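Local atomic coordinates of 1,3,6,8-tetrahydroxynaphthalene synthase (Streptomyces coelicolor, PDB entry 1U0M), a protein that catalyses the iterative condensation of five malonyl-CoA units and the Claisen and aldol closures that turn the linear pentaketide into 1,3,6,8-tetrahydroxynaphthalene, a melanin precursor. Residues 78-83 with 111-116; 249-254 with 289-294; 256-261 with 347-352. All blocks are in the same frame, centred on the assembly; numbering follows the deposited sequence.

Contact 1. Residues 78-83 with 111-116; sequences KVYERE and YVSCTG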
# COMPACT_ATOMS: atom_id res chain seq x y z
N LYS A 78 -12.71 7.85 11.79
CA LYS A 78 -13.81 8.57 11.15
C LYS A 78 -13.30 10.00 10.93
O LYS A 78 -13.46 10.57 9.86
CB LYS A 78 -15.05 8.60 12.05
CG LYS A 78 -16.24 7.81 11.52
CD LYS A 78 -16.12 6.33 11.84
CE LYS A 78 -16.67 6.03 13.21
NZ LYS A 78 -18.16 6.06 13.24
N VAL A 79 -12.67 10.58 11.95
CA VAL A 79 -12.13 11.93 11.81
C VAL A 79 -11.13 11.96 10.66
O VAL A 79 -11.08 12.92 9.89
CB VAL A 79 -11.42 12.39 13.06
CG1 VAL A 79 -10.87 13.79 12.85
CG2 VAL A 79 -12.36 12.33 14.24
N TYR A 80 -10.34 10.89 10.54
CA TYR A 80 -9.33 10.79 9.50
C TYR A 80 -9.94 10.95 8.11
O TYR A 80 -9.48 11.80 7.36
CB TYR A 80 -8.56 9.46 9.62
CG TYR A 80 -7.64 9.16 8.44
CD1 TYR A 80 -8.04 8.30 7.42
CD2 TYR A 80 -6.40 9.79 8.32
CE1 TYR A 80 -7.24 8.08 6.30
CE2 TYR A 80 -5.59 9.58 7.20
CZ TYR A 80 -6.01 8.73 6.20
OH TYR A 80 -5.22 8.53 5.08
N GLU A 81 -10.97 10.17 7.77
CA GLU A 81 -11.55 10.30 6.43
C GLU A 81 -12.30 11.60 6.20
O GLU A 81 -12.26 12.15 5.10
CB GLU A 81 -12.44 9.10 6.06
CG GLU A 81 -13.64 8.84 6.93
CD GLU A 81 -14.65 7.89 6.27
OE1 GLU A 81 -15.54 7.36 6.97
OE2 GLU A 81 -14.55 7.69 5.03
N ARG A 82 -12.98 12.11 7.22
CA ARG A 82 -13.70 13.37 7.06
C ARG A 82 -12.72 14.51 6.75
O ARG A 82 -12.94 15.30 5.82
CB ARG A 82 -14.46 13.74 8.33
CG ARG A 82 -15.17 15.10 8.23
CD ARG A 82 -15.60 15.61 9.61
NE ARG A 82 -14.47 16.08 10.42
CZ ARG A 82 -14.39 15.94 11.74
NH1 ARG A 82 -15.36 15.33 12.39
NH2 ARG A 82 -13.34 16.43 12.40
N GLU A 83 -11.64 14.58 7.53
CA GLU A 83 -10.64 15.64 7.37
C GLU A 83 -9.88 15.53 6.06
O GLU A 83 -9.43 16.54 5.52
CB GLU A 83 -9.64 15.63 8.53
CG GLU A 83 -10.22 16.00 9.90
CD GLU A 83 -10.80 17.41 9.94
OE1 GLU A 83 -10.30 18.29 9.20
OE2 GLU A 83 -11.74 17.64 10.72
N TYR A 111 -1.23 7.47 -3.59
CA TYR A 111 -1.68 8.00 -2.31
C TYR A 111 -0.96 7.36 -1.13
O TYR A 111 -1.09 6.15 -0.89
CB TYR A 111 -3.19 7.77 -2.17
CG TYR A 111 -3.84 8.49 -1.00
CD1 TYR A 111 -4.38 9.77 -1.16
CD2 TYR A 111 -3.92 7.89 0.25
CE1 TYR A 111 -4.99 10.43 -0.10
CE2 TYR A 111 -4.53 8.54 1.32
CZ TYR A 111 -5.06 9.80 1.14
OH TYR A 111 -5.69 10.43 2.19
N VAL A 112 -0.20 8.16 -0.38
CA VAL A 112 0.51 7.62 0.79
C VAL A 112 0.06 8.22 2.12
O VAL A 112 -0.06 9.44 2.28
CB VAL A 112 2.03 7.79 0.65
CG1 VAL A 112 2.50 7.06 -0.59
CG2 VAL A 112 2.40 9.26 0.59
N SER A 113 -0.20 7.34 3.07
CA SER A 113 -0.64 7.73 4.40
C SER A 113 -0.52 6.55 5.34
O SER A 113 -0.90 5.43 5.00
CB SER A 113 -2.09 8.19 4.36
OG SER A 113 -2.59 8.30 5.68
N CYS A 114 0.01 6.79 6.53
CA CYS A 114 0.15 5.72 7.52
C CYS A 114 -0.54 6.12 8.81
O CYS A 114 -0.45 5.43 9.82
CB CYS A 114 1.63 5.45 7.79
SG CYS A 114 2.51 6.81 8.55
N THR A 115 -1.25 7.24 8.77
CA THR A 115 -1.92 7.77 9.95
C THR A 115 -3.38 7.39 10.12
O THR A 115 -4.05 7.85 11.04
CB THR A 115 -1.79 9.27 9.97
OG1 THR A 115 -1.99 9.76 8.65
CG2 THR A 115 -0.39 9.65 10.46
N GLY A 116 -3.87 6.55 9.24
CA GLY A 116 -5.24 6.12 9.33
C GLY A 116 -5.39 4.99 8.35
O GLY A 116 -4.51 4.74 7.53

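Contact 2. Residues 249-254 with 289-294; sequences ATMEPL and STFLEV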
# COMPACT_ATOMS: atom_id res chain seq x y z
N ALA A 249 21.70 6.83 15.37
CA ALA A 249 23.00 6.19 15.14
C ALA A 249 23.04 5.42 13.82
O ALA A 249 24.13 5.17 13.28
CB ALA A 249 23.33 5.26 16.30
N THR A 250 21.88 5.03 13.31
CA THR A 250 21.80 4.27 12.06
C THR A 250 22.25 5.12 10.86
O THR A 250 22.36 4.62 9.74
CB THR A 250 20.36 3.76 11.79
OG1 THR A 250 19.50 4.87 11.50
CG2 THR A 250 19.83 3.01 13.01
N MET A 251 22.50 6.40 11.12
CA MET A 251 22.95 7.31 10.07
C MET A 251 24.30 6.87 9.52
O MET A 251 24.60 7.06 8.34
CB MET A 251 23.06 8.73 10.63
CG MET A 251 22.48 9.80 9.72
SD MET A 251 20.68 9.66 9.57
CE MET A 251 20.52 8.85 8.00
N GLU A 252 25.12 6.26 10.38
CA GLU A 252 26.44 5.79 9.97
C GLU A 252 26.31 4.72 8.88
O GLU A 252 26.90 4.86 7.81
CB GLU A 252 27.20 5.23 11.19
CG GLU A 252 28.62 4.75 10.89
CD GLU A 252 29.40 4.38 12.14
OE1 GLU A 252 29.63 5.27 12.99
OE2 GLU A 252 29.79 3.20 12.29
N PRO A 253 25.53 3.66 9.13
CA PRO A 253 25.38 2.60 8.12
C PRO A 253 24.65 3.04 6.85
O PRO A 253 24.79 2.41 5.81
CB PRO A 253 24.60 1.53 8.88
CG PRO A 253 25.02 1.74 10.30
CD PRO A 253 24.95 3.23 10.41
N LEU A 254 23.87 4.11 6.95
CA LEU A 254 23.11 4.59 5.80
C LEU A 254 23.90 5.49 4.86
O LEU A 254 23.67 5.49 3.65
CB LEU A 254 21.85 5.33 6.27
CG LEU A 254 21.04 6.09 5.21
CD1 LEU A 254 20.65 5.18 4.07
CD2 LEU A 254 19.81 6.67 5.86
N SER A 289 24.54 14.99 8.17
CA SER A 289 25.39 16.10 7.73
C SER A 289 26.83 15.90 8.21
O SER A 289 27.67 16.79 8.08
CB SER A 289 24.86 17.42 8.28
OG SER A 289 24.84 17.42 9.69
N THR A 290 27.10 14.72 8.76
CA THR A 290 28.43 14.40 9.26
C THR A 290 28.94 13.10 8.63
O THR A 290 29.96 13.09 7.95
CB THR A 290 28.44 14.25 10.81
OG1 THR A 290 27.43 13.30 11.20
CG2 THR A 290 28.17 15.58 11.48
N PHE A 291 28.22 12.01 8.86
CA PHE A 291 28.59 10.71 8.32
C PHE A 291 28.72 10.76 6.80
O PHE A 291 29.54 10.05 6.22
CB PHE A 291 27.56 9.64 8.72
CG PHE A 291 27.69 9.19 10.15
CD1 PHE A 291 28.85 8.58 10.60
CD2 PHE A 291 26.64 9.36 11.06
CE1 PHE A 291 28.98 8.14 11.92
CE2 PHE A 291 26.76 8.94 12.39
CZ PHE A 291 27.93 8.32 12.82
N LEU A 292 27.92 11.62 6.16
CA LEU A 292 27.94 11.77 4.71
C LEU A 292 29.01 12.79 4.38
O LEU A 292 29.81 12.59 3.47
CB LEU A 292 26.58 12.26 4.16
CG LEU A 292 26.36 11.92 2.69
CD1 LEU A 292 25.88 10.48 2.59
CD2 LEU A 292 25.35 12.85 2.07
N GLU A 293 29.02 13.89 5.12
CA GLU A 293 30.02 14.94 4.95
C GLU A 293 29.70 16.00 3.92
O GLU A 293 30.52 16.35 3.09
CB GLU A 293 31.39 14.32 4.63
CG GLU A 293 31.76 13.15 5.53
CD GLU A 293 32.96 12.38 5.03
OE1 GLU A 293 33.08 12.18 3.81
OE2 GLU A 293 33.78 11.96 5.87
N VAL A 294 28.47 16.50 3.99
CA VAL A 294 28.04 17.56 3.11
C VAL A 294 28.32 18.77 3.97
O VAL A 294 29.48 19.17 4.18
CB VAL A 294 26.55 17.43 2.76
CG1 VAL A 294 26.04 18.71 2.10
CG2 VAL A 294 26.35 16.27 1.83

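Contact 3. Residues 256-261 with 347-352; sequences PALKEL and AEMSLG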
# COMPACT_ATOMS: atom_id res chain seq x y z
N PRO A 256 26.88 5.35 3.54
CA PRO A 256 27.47 4.64 2.40
C PRO A 256 26.45 4.30 1.32
O PRO A 256 26.73 4.40 0.13
CB PRO A 256 28.05 3.38 3.05
CG PRO A 256 28.42 3.86 4.42
CD PRO A 256 27.22 4.68 4.81
N ALA A 257 25.25 3.89 1.75
CA ALA A 257 24.19 3.54 0.82
C ALA A 257 23.85 4.76 -0.03
O ALA A 257 23.41 4.63 -1.17
CB ALA A 257 22.96 3.07 1.58
N LEU A 258 24.05 5.94 0.54
CA LEU A 258 23.78 7.18 -0.17
C LEU A 258 24.89 7.43 -1.18
O LEU A 258 24.64 7.91 -2.28
CB LEU A 258 23.69 8.34 0.82
CG LEU A 258 22.39 8.41 1.63
CD1 LEU A 258 22.52 9.45 2.72
CD2 LEU A 258 21.24 8.74 0.70
N LYS A 259 26.12 7.10 -0.80
CA LYS A 259 27.26 7.28 -1.68
C LYS A 259 27.27 6.22 -2.77
O LYS A 259 27.45 6.53 -3.94
CB LYS A 259 28.55 7.24 -0.87
CG LYS A 259 28.65 8.38 0.13
CD LYS A 259 29.80 8.19 1.11
CE LYS A 259 29.78 9.30 2.16
NZ LYS A 259 30.76 9.07 3.27
N GLU A 260 27.07 4.97 -2.38
CA GLU A 260 27.04 3.86 -3.33
C GLU A 260 26.20 4.21 -4.55
O GLU A 260 26.67 4.13 -5.68
CB GLU A 260 26.48 2.60 -2.67
CG GLU A 260 27.51 1.55 -2.24
CD GLU A 260 28.94 2.01 -2.45
OE1 GLU A 260 29.67 1.34 -3.22
OE2 GLU A 260 29.34 3.02 -1.84
N LEU A 261 24.96 4.59 -4.31
CA LEU A 261 24.03 4.93 -5.38
C LEU A 261 24.39 6.28 -6.00
O LEU A 261 24.21 6.48 -7.20
CB LEU A 261 22.60 4.96 -4.83
CG LEU A 261 21.42 5.37 -5.72
CD1 LEU A 261 21.33 6.87 -5.80
CD2 LEU A 261 21.57 4.74 -7.10
N ALA A 347 15.00 3.31 2.98
CA ALA A 347 15.51 4.57 2.46
C ALA A 347 15.19 4.66 0.97
O ALA A 347 15.70 3.88 0.17
CB ALA A 347 17.01 4.65 2.68
N GLU A 348 14.32 5.59 0.61
CA GLU A 348 13.98 5.78 -0.79
C GLU A 348 14.77 6.99 -1.26
O GLU A 348 14.41 8.13 -1.01
CB GLU A 348 12.48 6.00 -0.96
CG GLU A 348 11.62 4.77 -0.66
CD GLU A 348 11.84 3.63 -1.65
OE1 GLU A 348 12.97 3.11 -1.71
OE2 GLU A 348 10.89 3.25 -2.36
N MET A 349 15.88 6.71 -1.95
CA MET A 349 16.77 7.74 -2.46
C MET A 349 16.47 8.04 -3.93
O MET A 349 16.02 7.17 -4.66
CB MET A 349 18.22 7.26 -2.31
CG MET A 349 18.57 6.91 -0.88
SD MET A 349 19.93 5.74 -0.69
CE MET A 349 19.08 4.17 -0.96
N SER A 350 16.71 9.28 -4.33
CA SER A 350 16.46 9.70 -5.71
C SER A 350 17.45 10.79 -6.15
O SER A 350 17.56 11.83 -5.50
CB SER A 350 15.02 10.22 -5.82
OG SER A 350 14.74 10.68 -7.12
N LEU A 351 18.17 10.54 -7.24
CA LEU A 351 19.14 11.51 -7.77
C LEU A 351 18.53 12.21 -9.00
O LEU A 351 17.94 11.56 -9.85
CB LEU A 351 20.44 10.79 -8.16
CG LEU A 351 21.29 10.17 -7.03
CD1 LEU A 351 22.51 9.45 -7.62
CD2 LEU A 351 21.72 11.25 -6.06
N GLY A 352 18.68 13.53 -9.06
CA GLY A 352 18.13 14.28 -10.18
C GLY A 352 18.65 15.71 -10.32
O GLY A 352 19.03 16.34 -9.34

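Contact 1. Residues 78-83 with 111-116
The ring of Tyr-80 lies across the backbone of Gly-116 and sends its hydroxyl on to Ser-113, so that one side chain from helix 73-99 makes nearly the whole contact with the end of strand 108-112 and the loop behind it. Gly-116 CA sits 3.8 Å from the ring centroid and only 4° off the ring normal, a CH-pi contact over the middle of the face; the CA atoms of Tyr-80 and Gly-116 are 6.2 Å apart. Gly-116 carries no side chain, and its main chain itself lies against the ring. With CG anti to the backbone N (chi1 171°), the tyrosine reaches straight from the helix toward the strand end. Tyr-80 OH is 2.7 Å from Ser-113 OG, a short hydrogen bond in which either hydroxyl may be the donor. Tyr-111, the next to last residue of the strand, adds a weak bond from its own OH to Tyr-80 OH at 3.5 Å, and Tyr-80 OH lies in the plane of the Tyr-111 ring, at its edge. In this thiolase-fold enzyme the contact joins a helix to a strand of the large mixed sheet, where the chain turns toward the active-site region: the Thr-115 side chain is about 9 Å from that of Cys-146, the catalytic cysteine by similarity. Thr-115 OG1 passes 3.9 Å from Tyr-80 CE2, the two side chains crossing at about a right angle, while its hydrogen bonds go to Glu-174 and to the backbone N of Phe-175.

Contact 2. Residues 249-254 with 289-294
Phe-291 leans from the C-terminal part of helix 281-291, whose last residues are weakly bonded, onto the N-terminal part of helix 251-263, and one face of its ring is covered by Glu-252. The glutamate CB stands 3.6 Å from the centroid of the Phe-291 ring, in a CH-pi contact displaced from the centre toward the rim. On the phenylalanine, CG is turned away from its own carbonyl carbon (chi1 -76°), which carries the ring across to the other helix, where Phe-291 CG comes within 3.6 Å of Glu-252 CA. Glu-252 takes a different course: its CG is anti to the backbone N (chi1 -178°) and the chain runs on extended, following the ring past CE1. Glu-252 OE1 ends 3.1 Å from Phe-291 CE1, with the carboxylate plane turned 67° from that of the ring. Met-251 comes in obliquely on the same side of the ring plane as Glu-252 CB, Met-251 CB lying 3.7 Å from Phe-291 CD2. Bends at chi2 and chi3 then lead the thioether away, to pack on Ile-284 and Leu-288 of helix 281-291 and on Phe-341 of strand 337-342. The pairing thus joins two helices in the C-terminal half of the thiolase fold, with Ala-255 also touching Phe-291. Across the two segments the attraction is largely dispersive, including the CH-pi contact of Glu-252 CB; the carboxylate oxygen lies beyond the rim and above the ring plane, where any electrostatic gain from the weakly positive C-H groups may be slight, while the exposed glutamate can still be hydrated.

Contact 3. Residues 256-261 with 347-352
Helix 256-261 runs over strand 347-352 with its axis 9.7 Å away and the two N-to-C directions 36° apart, close enough to parallel for helix residues one turn apart to meet alternate strand residues. Met-349 fills the gap first. Its CG is anti to the carbonyl carbon (chi1 -56°), and the bend at chi3 turns the methyl end aside, which leaves SD facing the helix. Leu-258 CD2 touches Met-349 SD at 3.6 Å, the two side chains crossing at a slant, and Met-349 SD also lies 3.7 Å from Ala-257 O. One turn further along, Leu-261 and Leu-351 point at each other tip to tip. Their CD1 methyls, Leu-261 CD1 and Leu-351 CD1, are 3.4 Å apart, tighter than ordinary van der Waals contact. All five touching residues are buried and the interface is apolar in its side chains. The layer is that of the alpha-beta-alpha-beta-alpha thiolase fold: helix 251-263 covers strand 346-355 between its neighbours 212-222 and 337-342, touching Tyr-221 and Arg-217 of the former, while on the other face of the strand Ser-350 packs on Ile-153 and Asn-154 of helix 148-162.

How the contacts relate
Going from the N terminus, contact 1 closes first, the end of strand 108-112 returning to helix 73-99 in the N-terminal half of the chain. Contacts 2 and 3 follow in the C-terminal half and cross one another: the chain passes 249-254, then 256-261, returns to the first with 289-294 and to the second with 347-352. Both use helix 251-263, its N-terminal part in contact 2 and its middle in contact 3, and they touch where Leu-292 packs on Leu-258. Contact 1 stands on the opposite side of the chain's centre, about 30 Å from contact 3 between centres, yet both reach the same mixed sheet.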